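Local coordinates for fructose-bisphosphate aldolase (Thermus caldophilus, PDB 2FJK), which belongs to the class II aldolases, enzymes built on a TIM barrel, and in this model holds 1,3-dihydroxyacetonephosphate in its pocket, at residues 178-183 / 211-216; 185-190 / 230-235; 238-243 / 296-301; 258-263 / 286-291. One frame throughout, in Å; residues are numbered along the deposited sequence.

Contact 1: residues 178-183 / 211-216. With 13P (1,3-dihydroxyacetonephosphate), chain E.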
loop_
_atom_site.group_PDB
_atom_site.type_symbol
_atom_site.label_atom_id
_atom_site.label_comp_id
_atom_site.label_asym_id
_atom_site.label_seq_id
_atom_site.Cartn_x
_atom_site.Cartn_y
_atom_site.Cartn_z
ATOM N N HIS A 178 21.790 27.803 0.429
ATOM C CA HIS A 178 21.467 26.941 -0.719
ATOM C C HIS A 178 22.097 27.382 -2.041
ATOM O O HIS A 178 22.545 28.521 -2.188
ATOM C CB HIS A 178 19.946 26.863 -0.933
ATOM C CG HIS A 178 19.178 26.373 0.254
ATOM N ND1 HIS A 178 19.430 25.163 0.863
ATOM C CD2 HIS A 178 18.149 26.931 0.937
ATOM C CE1 HIS A 178 18.592 24.999 1.873
ATOM N NE2 HIS A 178 17.805 26.056 1.939
ATOM N N GLY A 179 22.120 26.467 -3.006
ATOM C CA GLY A 179 22.662 26.798 -4.310
ATOM C C GLY A 179 24.127 26.500 -4.520
ATOM O O GLY A 179 24.827 26.075 -3.605
ATOM N N ALA A 180 24.596 26.734 -5.739
ATOM C CA ALA A 180 25.987 26.465 -6.084
ATOM C C ALA A 180 26.951 27.630 -5.809
ATOM O O ALA A 180 28.135 27.536 -6.126
ATOM C CB ALA A 180 26.074 26.061 -7.543
ATOM N N TYR A 181 26.461 28.718 -5.226
ATOM C CA TYR A 181 27.331 29.865 -4.947
ATOM C C TYR A 181 27.286 30.233 -3.478
ATOM O O TYR A 181 26.702 31.248 -3.099
ATOM C CB TYR A 181 26.915 31.064 -5.807
ATOM C CG TYR A 181 26.846 30.727 -7.277
ATOM C CD1 TYR A 181 25.619 30.545 -7.922
ATOM C CD2 TYR A 181 28.014 30.557 -8.021
ATOM C CE1 TYR A 181 25.562 30.201 -9.277
ATOM C CE2 TYR A 181 27.971 30.216 -9.361
ATOM C CZ TYR A 181 26.744 30.038 -9.983
ATOM O OH TYR A 181 26.719 29.677 -11.307
ATOM N N LYS A 182 27.932 29.410 -2.661
ATOM C CA LYS A 182 27.945 29.607 -1.217
ATOM C C LYS A 182 28.934 30.638 -0.673
ATOM O O LYS A 182 28.969 30.874 0.531
ATOM C CB LYS A 182 28.160 28.250 -0.533
ATOM C CG LYS A 182 27.167 27.185 -1.006
ATOM C CD LYS A 182 27.272 25.893 -0.207
ATOM C CE LYS A 182 26.347 24.829 -0.768
ATOM N NZ LYS A 182 24.938 25.318 -0.876
ATOM N N GLY A 183 29.728 31.253 -1.546
ATOM C CA GLY A 183 30.684 32.256 -1.089
ATOM C C GLY A 183 32.066 32.206 -1.728
ATOM O O GLY A 183 32.598 31.127 -1.985
ATOM N N SER A 211 25.710 21.460 0.525
ATOM C CA SER A 211 26.365 20.813 -0.610
ATOM C C SER A 211 27.846 21.214 -0.687
ATOM O O SER A 211 28.233 22.290 -0.236
ATOM C CB SER A 211 25.670 21.174 -1.926
ATOM O OG SER A 211 24.598 20.289 -2.204
ATOM N N ALA A 212 28.659 20.340 -1.272
ATOM C CA ALA A 212 30.092 20.578 -1.408
ATOM C C ALA A 212 30.409 21.219 -2.758
ATOM O O ALA A 212 31.417 21.905 -2.913
ATOM C CB ALA A 212 30.863 19.249 -1.254
ATOM N N VAL A 213 29.538 20.992 -3.731
ATOM C CA VAL A 213 29.721 21.550 -5.062
ATOM C C VAL A 213 31.178 21.358 -5.508
ATOM O O VAL A 213 31.868 22.325 -5.845
ATOM C CB VAL A 213 29.372 23.051 -5.060
ATOM C CG1 VAL A 213 29.042 23.508 -6.471
ATOM C CG2 VAL A 213 28.200 23.313 -4.101
ATOM N N PRO A 214 31.656 20.098 -5.517
ATOM C CA PRO A 214 33.025 19.740 -5.909
ATOM C C PRO A 214 33.461 20.307 -7.249
ATOM O O PRO A 214 32.711 20.275 -8.227
ATOM C CB PRO A 214 33.008 18.210 -5.892
ATOM C CG PRO A 214 31.562 17.882 -6.173
ATOM C CD PRO A 214 30.841 18.886 -5.316
ATOM N N GLN A 215 34.690 20.818 -7.281
ATOM C CA GLN A 215 35.254 21.427 -8.477
ATOM C C GLN A 215 35.215 20.490 -9.676
ATOM O O GLN A 215 34.784 20.880 -10.762
ATOM C CB GLN A 215 36.694 21.877 -8.199
ATOM C CG GLN A 215 37.346 22.666 -9.331
ATOM C CD GLN A 215 36.498 23.840 -9.805
ATOM O OE1 GLN A 215 35.980 24.619 -9.003
ATOM N NE2 GLN A 215 36.364 23.976 -11.120
ATOM N N GLU A 216 35.667 19.256 -9.480
ATOM C CA GLU A 216 35.666 18.282 -10.560
ATOM C C GLU A 216 34.268 18.162 -11.162
ATOM O O GLU A 216 34.117 18.068 -12.378
ATOM C CB GLU A 216 36.156 16.912 -10.057
ATOM C CG GLU A 216 36.011 16.684 -8.552
ATOM C CD GLU A 216 37.000 17.504 -7.723
ATOM O OE1 GLU A 216 38.224 17.378 -7.959
ATOM O OE2 GLU A 216 36.553 18.265 -6.833
HETATM P P 13P E . 21.902 22.682 -1.200
HETATM O O1P 13P E . 21.400 23.578 -2.432
HETATM O O2P 13P E . 23.241 23.347 -0.678
HETATM O O3P 13P E . 22.198 21.236 -1.706
HETATM O O1 13P E . 20.750 22.670 -0.081
HETATM C C1 13P E . 20.568 21.491 0.701
HETATM C C2 13P E . 19.635 21.892 1.816
HETATM O O2 13P E . 19.901 22.879 2.496
HETATM C C3 13P E . 18.370 21.086 2.107
HETATM O O3 13P E . 17.596 21.723 3.118
#
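The phosphate-binding end of the TIM-barrel pocket is built here from two loops, 178-183 and 211-216, that follow different barrel strands and meet around the phosphate of 1,3-dihydroxyacetonephosphate. The site illustrates how a ligand can join two pieces of chain that make no hydrogen bond to each other. Lys182 lies at the centre. Its chain runs extended until the last torsion bends it (chi4 -54°), bringing NZ to 2.6 Å from phosphate oxygen O2P. The same NZ donates to Gly179 O at 2.8 Å, in the carbonyl plane, and to Ser177 O, so the buried ammonium is held by carbonyl oxygens as well as by the phosphate, whose negative charge it is likely to offset.

From the other loop, Ser211 OG gives its proton to O3P at 2.6 Å and accepts from Asp255 N, while Ser211 N adds a weak bond to O2P. Gly179 N points almost straight at O1P, 3.0 Å away with an N-H...O angle of 169°. All three terminal phosphate oxygens thus have a protein donor, and the bridging oxygen O1 receives His178 ND1 at 3.0 Å, on a more bent path (152°).

Away from the phosphate the loops touch through carbon. Lys182 CE lies 3.2 Å from Ser211 O. Val213 turns CG2 to the same CE and sets CG1 4.1 Å from Ala180 CB. At the far end of the site, ligand atom O2 lies in the plane of the His178 ring, at its edge, only 2.6 Å from CE1.

Contact 2: residues 185-190 / 230-235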
loop_
_atom_site.group_PDB
_atom_site.type_symbol
_atom_site.label_atom_id
_atom_site.label_comp_id
_atom_site.label_asym_id
_atom_site.label_seq_id
_atom_site.Cartn_x
_atom_site.Cartn_y
_atom_site.Cartn_z
ATOM N N GLY A 185 35.787 31.817 -2.423
ATOM C CA GLY A 185 36.735 31.002 -1.692
ATOM C C GLY A 185 35.955 30.116 -0.738
ATOM O O GLY A 185 34.775 29.843 -0.963
ATOM N N ARG A 186 36.605 29.671 0.332
ATOM C CA ARG A 186 35.954 28.817 1.314
ATOM C C ARG A 186 35.004 29.640 2.174
ATOM O O ARG A 186 35.436 30.470 2.971
ATOM C CB ARG A 186 37.008 28.136 2.191
ATOM C CG ARG A 186 36.460 27.265 3.313
ATOM C CD ARG A 186 37.603 26.509 3.982
ATOM N NE ARG A 186 37.192 25.768 5.172
ATOM C CZ ARG A 186 38.002 24.965 5.859
ATOM N NH1 ARG A 186 39.260 24.807 5.472
ATOM N NH2 ARG A 186 37.558 24.315 6.927
ATOM N N PRO A 187 33.691 29.425 2.014
ATOM C CA PRO A 187 32.686 30.158 2.789
ATOM C C PRO A 187 32.869 29.955 4.289
ATOM O O PRO A 187 33.014 28.833 4.759
ATOM C CB PRO A 187 31.364 29.590 2.265
ATOM C CG PRO A 187 31.732 28.211 1.834
ATOM C CD PRO A 187 33.052 28.423 1.144
ATOM N N PHE A 188 32.861 31.051 5.035
ATOM C CA PHE A 188 33.054 30.985 6.479
ATOM C C PHE A 188 31.940 30.287 7.246
ATOM O O PHE A 188 30.763 30.588 7.079
ATOM C CB PHE A 188 33.227 32.390 7.059
ATOM C CG PHE A 188 33.396 32.407 8.553
ATOM C CD1 PHE A 188 34.552 31.900 9.141
ATOM C CD2 PHE A 188 32.389 32.904 9.373
ATOM C CE1 PHE A 188 34.704 31.888 10.525
ATOM C CE2 PHE A 188 32.529 32.896 10.758
ATOM C CZ PHE A 188 33.688 32.387 11.336
ATOM N N ILE A 189 32.329 29.359 8.106
ATOM C CA ILE A 189 31.372 28.646 8.930
ATOM C C ILE A 189 31.668 29.021 10.373
ATOM O O ILE A 189 32.781 28.817 10.856
ATOM C CB ILE A 189 31.509 27.121 8.771
ATOM C CG1 ILE A 189 31.475 26.744 7.287
ATOM C CG2 ILE A 189 30.406 26.425 9.548
ATOM C CD1 ILE A 189 30.291 27.285 6.528
ATOM N N ASP A 190 30.675 29.577 11.054
ATOM C CA ASP A 190 30.832 29.999 12.439
ATOM C C ASP A 190 30.822 28.796 13.374
ATOM O O ASP A 190 29.808 28.495 14.000
ATOM C CB ASP A 190 29.699 30.952 12.824
ATOM C CG ASP A 190 30.075 31.867 13.965
ATOM O OD1 ASP A 190 30.621 31.367 14.970
ATOM O OD2 ASP A 190 29.818 33.086 13.857
ATOM N N GLU A 230 31.437 30.614 -10.630
ATOM C CA GLU A 230 32.425 30.220 -9.644
ATOM C C GLU A 230 31.715 29.424 -8.561
ATOM O O GLU A 230 31.528 29.902 -7.445
ATOM C CB GLU A 230 33.085 31.443 -9.008
ATOM C CG GLU A 230 33.893 32.300 -9.948
ATOM C CD GLU A 230 34.792 33.258 -9.193
ATOM O OE1 GLU A 230 35.722 32.776 -8.506
ATOM O OE2 GLU A 230 34.567 34.485 -9.282
ATOM N N ALA A 231 31.299 28.213 -8.908
ATOM C CA ALA A 231 30.614 27.359 -7.957
ATOM C C ALA A 231 31.510 27.213 -6.744
ATOM O O ALA A 231 32.718 27.020 -6.876
ATOM C CB ALA A 231 30.340 26.001 -8.575
ATOM N N SER A 232 30.916 27.320 -5.566
ATOM C CA SER A 232 31.657 27.203 -4.320
ATOM C C SER A 232 30.732 26.564 -3.289
ATOM O O SER A 232 29.649 27.072 -3.020
ATOM C CB SER A 232 32.108 28.595 -3.854
ATOM O OG SER A 232 32.834 28.528 -2.637
ATOM N N GLY A 233 31.152 25.439 -2.729
ATOM C CA GLY A 233 30.323 24.771 -1.745
ATOM C C GLY A 233 30.976 24.776 -0.383
ATOM O O GLY A 233 32.048 25.354 -0.219
ATOM N N ILE A 234 30.334 24.135 0.591
ATOM C CA ILE A 234 30.866 24.072 1.947
ATOM C C ILE A 234 32.021 23.084 1.989
ATOM O O ILE A 234 31.922 21.966 1.469
ATOM C CB ILE A 234 29.792 23.635 2.968
ATOM C CG1 ILE A 234 28.555 24.539 2.865
ATOM C CG2 ILE A 234 30.365 23.687 4.370
ATOM C CD1 ILE A 234 28.820 26.000 3.069
ATOM N N HIS A 235 33.121 23.508 2.603
ATOM C CA HIS A 235 34.316 22.683 2.705
ATOM C C HIS A 235 34.087 21.420 3.531
ATOM O O HIS A 235 33.490 21.472 4.605
ATOM C CB HIS A 235 35.449 23.489 3.331
ATOM C CG HIS A 235 36.784 22.825 3.225
ATOM N ND1 HIS A 235 37.528 22.834 2.064
ATOM C CD2 HIS A 235 37.489 22.093 4.119
ATOM C CE1 HIS A 235 38.635 22.137 2.248
ATOM N NE2 HIS A 235 38.635 21.677 3.486
HETATM O O HOH W 1 33.436 25.968 3.884
#
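Pro187 marks the tightly packed half of this loop-to-loop contact, which illustrates how two segments without regular secondary structure can fit through a few well-placed side chains. The proline ring meets the backbone of 230-235 at Gly233, with CD and CG each 3.5 Å from Gly233 O. Its CG also touches the CD1 of Ile234 at 3.9 Å. Farther along, Ile189 brings its own CD1 obliquely against that methyl, 4.0 Å away, so the end of Ile234 is shared between proline and isoleucine. Beside this group, Ser232 OG stands within hydrogen-bonding distance of Gly185 O, 2.9 Å away, and is hydrogen-bonded to Gly183 O.

The solvent side is looser and more polar. Arg186, fully extended with CG anti to the backbone N (chi1 177°), lays its guanidinium flat on the ring of His235. The two centres are 3.9 Å apart and the planes diverge by 20°; His235 CD2 sits over the middle of the guanidinium, whereas Arg186 NH1 is displaced toward the rim of the imidazole. Because stacking uses a face, NE can still form a salt bridge with Asp238 OD2, which should limit the rotation of the group. A water fills in where the backbones do not meet directly, accepting from His235 N at 2.8 Å and donating to Pro187 O.

Both segments lead into helices: Asp190 caps helix 191-200 through OD1 to Arg193 N, and His235 occupies the N-cap position of helix 236-244, against which Arg186 and Ile189 also lie.

Contact 3: residues 238-243 / 296-301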
loop_
_atom_site.group_PDB
_atom_site.type_symbol
_atom_site.label_atom_id
_atom_site.label_comp_id
_atom_site.label_asym_id
_atom_site.label_seq_id
_atom_site.Cartn_x
_atom_site.Cartn_y
_atom_site.Cartn_z
ATOM N N ASP A 238 34.860 21.531 7.206
ATOM C CA ASP A 238 33.884 22.277 7.986
ATOM C C ASP A 238 32.699 21.378 8.289
ATOM O O ASP A 238 32.082 21.481 9.348
ATOM C CB ASP A 238 33.425 23.529 7.239
ATOM C CG ASP A 238 34.442 24.642 7.318
ATOM O OD1 ASP A 238 34.921 24.901 8.440
ATOM O OD2 ASP A 238 34.755 25.257 6.278
ATOM N N ILE A 239 32.387 20.485 7.358
ATOM C CA ILE A 239 31.293 19.550 7.583
ATOM C C ILE A 239 31.683 18.609 8.737
ATOM O O ILE A 239 30.873 18.317 9.612
ATOM C CB ILE A 239 30.995 18.717 6.305
ATOM C CG1 ILE A 239 30.403 19.624 5.221
ATOM C CG2 ILE A 239 30.036 17.557 6.635
ATOM C CD1 ILE A 239 29.007 20.158 5.539
ATOM N N LYS A 240 32.929 18.154 8.745
ATOM C CA LYS A 240 33.390 17.246 9.792
ATOM C C LYS A 240 33.359 17.864 11.190
ATOM O O LYS A 240 32.843 17.267 12.134
ATOM C CB LYS A 240 34.811 16.760 9.486
ATOM C CG LYS A 240 34.894 15.733 8.374
ATOM C CD LYS A 240 36.343 15.373 8.099
ATOM C CE LYS A 240 36.455 14.323 7.009
ATOM N NZ LYS A 240 37.880 14.008 6.703
ATOM N N LYS A 241 33.924 19.056 11.318
ATOM C CA LYS A 241 33.957 19.742 12.603
ATOM C C LYS A 241 32.530 20.016 13.058
ATOM O O LYS A 241 32.167 19.731 14.201
ATOM C CB LYS A 241 34.726 21.055 12.472
ATOM C CG LYS A 241 35.015 21.765 13.786
ATOM C CD LYS A 241 35.902 22.973 13.525
ATOM C CE LYS A 241 36.329 23.664 14.812
ATOM N NZ LYS A 241 37.284 24.777 14.538
ATOM N N ALA A 242 31.721 20.560 12.155
ATOM C CA ALA A 242 30.333 20.866 12.480
ATOM C C ALA A 242 29.638 19.618 13.007
ATOM O O ALA A 242 28.867 19.683 13.969
ATOM C CB ALA A 242 29.604 21.402 11.248
ATOM N N ILE A 243 29.916 18.478 12.379
ATOM C CA ILE A 243 29.316 17.220 12.813
ATOM C C ILE A 243 29.862 16.820 14.177
ATOM O O ILE A 243 29.121 16.344 15.035
ATOM C CB ILE A 243 29.594 16.080 11.816
ATOM C CG1 ILE A 243 28.870 16.360 10.496
ATOM C CG2 ILE A 243 29.127 14.754 12.405
ATOM C CD1 ILE A 243 29.209 15.378 9.392
HETATM N N MSE A 296 27.793 9.949 2.490
HETATM C CA MSE A 296 27.644 9.153 3.703
HETATM C C MSE A 296 29.014 8.847 4.322
HETATM O O MSE A 296 29.121 8.712 5.538
HETATM C CB MSE A 296 26.892 7.854 3.399
HETATM C CG MSE A 296 25.478 8.087 2.896
HETATM SE SE MSE A 296 24.604 6.488 2.279
HETATM C CE MSE A 296 25.248 6.401 0.498
ATOM N N GLU A 297 30.053 8.737 3.492
ATOM C CA GLU A 297 31.406 8.492 3.997
ATOM C C GLU A 297 31.878 9.716 4.774
ATOM O O GLU A 297 32.509 9.601 5.813
ATOM C CB GLU A 297 32.398 8.260 2.864
ATOM C CG GLU A 297 32.275 6.947 2.144
ATOM C CD GLU A 297 33.440 6.723 1.204
ATOM O OE1 GLU A 297 33.661 7.573 0.313
ATOM O OE2 GLU A 297 34.141 5.700 1.361
ATOM N N LEU A 298 31.578 10.892 4.241
ATOM C CA LEU A 298 31.966 12.141 4.877
ATOM C C LEU A 298 31.188 12.352 6.173
ATOM O O LEU A 298 31.716 12.891 7.141
ATOM C CB LEU A 298 31.712 13.307 3.917
ATOM C CG LEU A 298 31.941 14.729 4.432
ATOM C CD1 LEU A 298 33.401 14.899 4.862
ATOM C CD2 LEU A 298 31.579 15.721 3.333
ATOM N N PHE A 299 29.937 11.902 6.191
ATOM C CA PHE A 299 29.081 12.064 7.365
ATOM C C PHE A 299 29.335 11.050 8.473
ATOM O O PHE A 299 28.945 11.269 9.618
ATOM C CB PHE A 299 27.601 12.010 6.958
ATOM C CG PHE A 299 27.181 13.107 5.999
ATOM C CD1 PHE A 299 27.972 14.237 5.809
ATOM C CD2 PHE A 299 25.972 13.015 5.309
ATOM C CE1 PHE A 299 27.562 15.262 4.948
ATOM C CE2 PHE A 299 25.552 14.033 4.449
ATOM C CZ PHE A 299 26.350 15.158 4.267
ATOM N N GLY A 300 29.984 9.940 8.138
ATOM C CA GLY A 300 30.256 8.930 9.143
ATOM C C GLY A 300 29.062 8.052 9.480
ATOM O O GLY A 300 28.997 7.474 10.567
ATOM N N SER A 301 28.111 7.948 8.555
ATOM C CA SER A 301 26.927 7.121 8.774
ATOM C C SER A 301 27.116 5.728 8.163
ATOM O O SER A 301 26.215 4.888 8.208
ATOM C CB SER A 301 25.699 7.778 8.139
ATOM O OG SER A 301 25.811 7.758 6.726
#
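Met296 O, a backbone oxygen of a selenomethionine in the last turn of helix 277-299, is gripped by two amides: Ser301 N at 3.3 Å and, weakly, Gly300 N at 3.0 Å. Gly300 N also makes a weak bond to Glu297 O. With its positive phi of 78°, Gly300 turns the chain out of the helix at this point, while the side-chain ends of Leu298 and Phe299, just before it, reach helix 236-244.

The contact itself is apolar. Phe299 has its CG anti to the carbonyl carbon, so that although its CB starts away from the other helix, the ring comes back to it. The CG2 of Ile239 approaches the edge of that ring, near its plane, 3.8 Å from Phe299 CE1. One turn later, Ile243 stretches its CD1 to the base of the same residue, 3.9 Å from Phe299 CA, crossing the side chain at about a right angle. Leu298 shares the Ile239 methyl: its CG packs on Ile239 CG2 at 4.1 Å, and its CD1 lies against the methylenes of Lys240, with CE 3.8 Å away. The lysine contributes carbon here and carries its ammonium toward Glu237, a long, weak ion pair.

Ile250 of strand 247-252 touches Ile239, Ile243 and Phe299 alike, so both helices pack on one barrel strand. The arrangement combines helix packing around a TIM barrel with a Schellman motif, glycine at its C' position, ending the helix.

Contact 4: residues 258-263 / 286-291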
loop_
_atom_site.group_PDB
_atom_site.type_symbol
_atom_site.label_atom_id
_atom_site.label_comp_id
_atom_site.label_asym_id
_atom_site.label_seq_id
_atom_site.Cartn_x
_atom_site.Cartn_y
_atom_site.Cartn_z
ATOM N N LEU A 258 23.325 18.545 -9.873
ATOM C CA LEU A 258 24.488 18.763 -10.734
ATOM C C LEU A 258 25.029 17.464 -11.303
ATOM O O LEU A 258 25.245 17.347 -12.509
ATOM C CB LEU A 258 25.613 19.454 -9.962
ATOM C CG LEU A 258 25.976 20.889 -10.342
ATOM C CD1 LEU A 258 27.313 21.233 -9.681
ATOM C CD2 LEU A 258 26.079 21.031 -11.863
ATOM N N ALA A 259 25.264 16.488 -10.435
ATOM C CA ALA A 259 25.778 15.206 -10.899
ATOM C C ALA A 259 24.820 14.599 -11.933
ATOM O O ALA A 259 25.232 14.216 -13.026
ATOM C CB ALA A 259 25.963 14.258 -9.717
ATOM N N PHE A 260 23.539 14.533 -11.582
ATOM C CA PHE A 260 22.516 13.972 -12.468
ATOM C C PHE A 260 22.483 14.680 -13.828
ATOM O O PHE A 260 22.494 14.039 -14.883
ATOM C CB PHE A 260 21.144 14.096 -11.803
ATOM C CG PHE A 260 20.080 13.269 -12.451
ATOM C CD1 PHE A 260 19.899 11.941 -12.084
ATOM C CD2 PHE A 260 19.266 13.812 -13.439
ATOM C CE1 PHE A 260 18.920 11.161 -12.694
ATOM C CE2 PHE A 260 18.280 13.040 -14.062
ATOM C CZ PHE A 260 18.104 11.714 -13.691
ATOM N N THR A 261 22.428 16.011 -13.800
ATOM C CA THR A 261 22.379 16.792 -15.032
ATOM C C THR A 261 23.701 16.684 -15.792
ATOM O O THR A 261 23.719 16.608 -17.026
ATOM C CB THR A 261 22.067 18.286 -14.736
ATOM O OG1 THR A 261 20.794 18.392 -14.078
ATOM C CG2 THR A 261 22.025 19.094 -16.028
ATOM N N ALA A 262 24.811 16.681 -15.063
ATOM C CA ALA A 262 26.105 16.567 -15.718
ATOM C C ALA A 262 26.054 15.326 -16.604
ATOM O O ALA A 262 26.395 15.375 -17.781
ATOM C CB ALA A 262 27.218 16.429 -14.687
ATOM N N LEU A 263 25.605 14.210 -16.039
ATOM C CA LEU A 263 25.538 12.988 -16.818
ATOM C C LEU A 263 24.517 13.009 -17.951
ATOM O O LEU A 263 24.798 12.513 -19.035
ATOM C CB LEU A 263 25.321 11.790 -15.900
ATOM C CG LEU A 263 26.683 11.169 -15.546
ATOM C CD1 LEU A 263 27.448 12.059 -14.580
ATOM C CD2 LEU A 263 26.487 9.838 -14.928
ATOM N N GLU A 286 23.002 6.725 -11.555
ATOM C CA GLU A 286 24.181 6.068 -11.009
ATOM C C GLU A 286 25.153 7.104 -10.431
ATOM O O GLU A 286 25.746 6.878 -9.377
ATOM C CB GLU A 286 24.871 5.240 -12.099
ATOM C CG GLU A 286 26.168 4.586 -11.657
ATOM C CD GLU A 286 25.960 3.578 -10.552
ATOM O OE1 GLU A 286 26.948 3.224 -9.882
ATOM O OE2 GLU A 286 24.809 3.138 -10.358
ATOM N N ALA A 287 25.311 8.241 -11.107
ATOM C CA ALA A 287 26.212 9.267 -10.594
ATOM C C ALA A 287 25.666 9.848 -9.299
ATOM O O ALA A 287 26.433 10.256 -8.426
ATOM C CB ALA A 287 26.417 10.384 -11.616
ATOM N N VAL A 288 24.343 9.891 -9.169
ATOM C CA VAL A 288 23.751 10.427 -7.952
ATOM C C VAL A 288 24.018 9.475 -6.799
ATOM O O VAL A 288 24.340 9.895 -5.686
ATOM C CB VAL A 288 22.228 10.620 -8.089
ATOM C CG1 VAL A 288 21.620 10.898 -6.717
ATOM C CG2 VAL A 288 21.933 11.786 -9.037
ATOM N N LYS A 289 23.871 8.186 -7.077
ATOM C CA LYS A 289 24.094 7.157 -6.070
ATOM C C LYS A 289 25.520 7.259 -5.538
ATOM O O LYS A 289 25.745 7.178 -4.330
ATOM C CB LYS A 289 23.865 5.776 -6.683
ATOM C CG LYS A 289 24.075 4.612 -5.756
ATOM C CD LYS A 289 23.795 3.317 -6.512
ATOM C CE LYS A 289 24.234 2.089 -5.728
ATOM N NZ LYS A 289 23.838 0.849 -6.451
ATOM N N GLU A 290 26.476 7.448 -6.442
ATOM C CA GLU A 290 27.874 7.555 -6.037
ATOM C C GLU A 290 28.095 8.796 -5.187
ATOM O O GLU A 290 28.887 8.780 -4.242
ATOM C CB GLU A 290 28.791 7.577 -7.262
ATOM C CG GLU A 290 28.793 6.258 -8.040
ATOM C CD GLU A 290 29.064 5.055 -7.146
ATOM O OE1 GLU A 290 30.133 5.009 -6.505
ATOM O OE2 GLU A 290 28.200 4.153 -7.077
ATOM N N VAL A 291 27.389 9.873 -5.518
ATOM C CA VAL A 291 27.518 11.107 -4.757
ATOM C C VAL A 291 27.006 10.857 -3.353
ATOM O O VAL A 291 27.661 11.209 -2.367
ATOM C CB VAL A 291 26.699 12.268 -5.381
ATOM C CG1 VAL A 291 26.587 13.426 -4.379
ATOM C CG2 VAL A 291 27.371 12.741 -6.660
#
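Phe260 supplies the flat group: Val288 CG2 comes to its edge, near the ring plane, 3.7 Å from Phe260 CD1, and the ring of Phe29 meets it with the planes at about 35°. This belongs to an antiparallel helical hairpin of the TIM-barrel protein, formed by helices 254-270 and 277-299, whose local axes run 150° apart and approach to 8.2 Å. The hairpin shows how alanines permit close helix approach. Ala259 and Ala287 face each other with CB atoms 4.3 Å apart, and Ala259 CB also receives the CG2 of Val291 at 3.7 Å. With CG anti to the backbone N (chi1 -166°), Phe260 lies along one flank of this alanine pair, where its CB as well as its ring edge bears on Val288.

The hairpin also takes part in the assembly. Phe260 packs on Tyr280 of the second subunit, and Thr261 OG1 is hydrogen-bonded to the hydroxyl of that tyrosine. On the other flank, Leu263 straddles Ala287 with both methyls. The fit is tightest there, Leu263 CD2 standing just 3.4 Å from Ala287 CB, closer than carbons usually pack.

How the contacts relate
Contact 1 is the one that touches the ligand, gripping its phosphate, and contact 4 reaches the second subunit. Contact 2 adjoins contact 1, their centres about 7 Å apart: Ala180 O is 2.8 Å from Ser232 N, a probable hydrogen bond, and the segments of the two contacts alternate along the chain. Contact 2 passes to contact 3 through a salt bridge, with Arg186 NE 2.7 Å from Asp238 OD2. Contact 4 touches contact 1 more lightly, where Val213 meets Leu258. Contacts 3 and 4 share helix 277-299, yet their centres stand about 20 Å apart, and contact 4 is nested inside the loop that contact 3 closes.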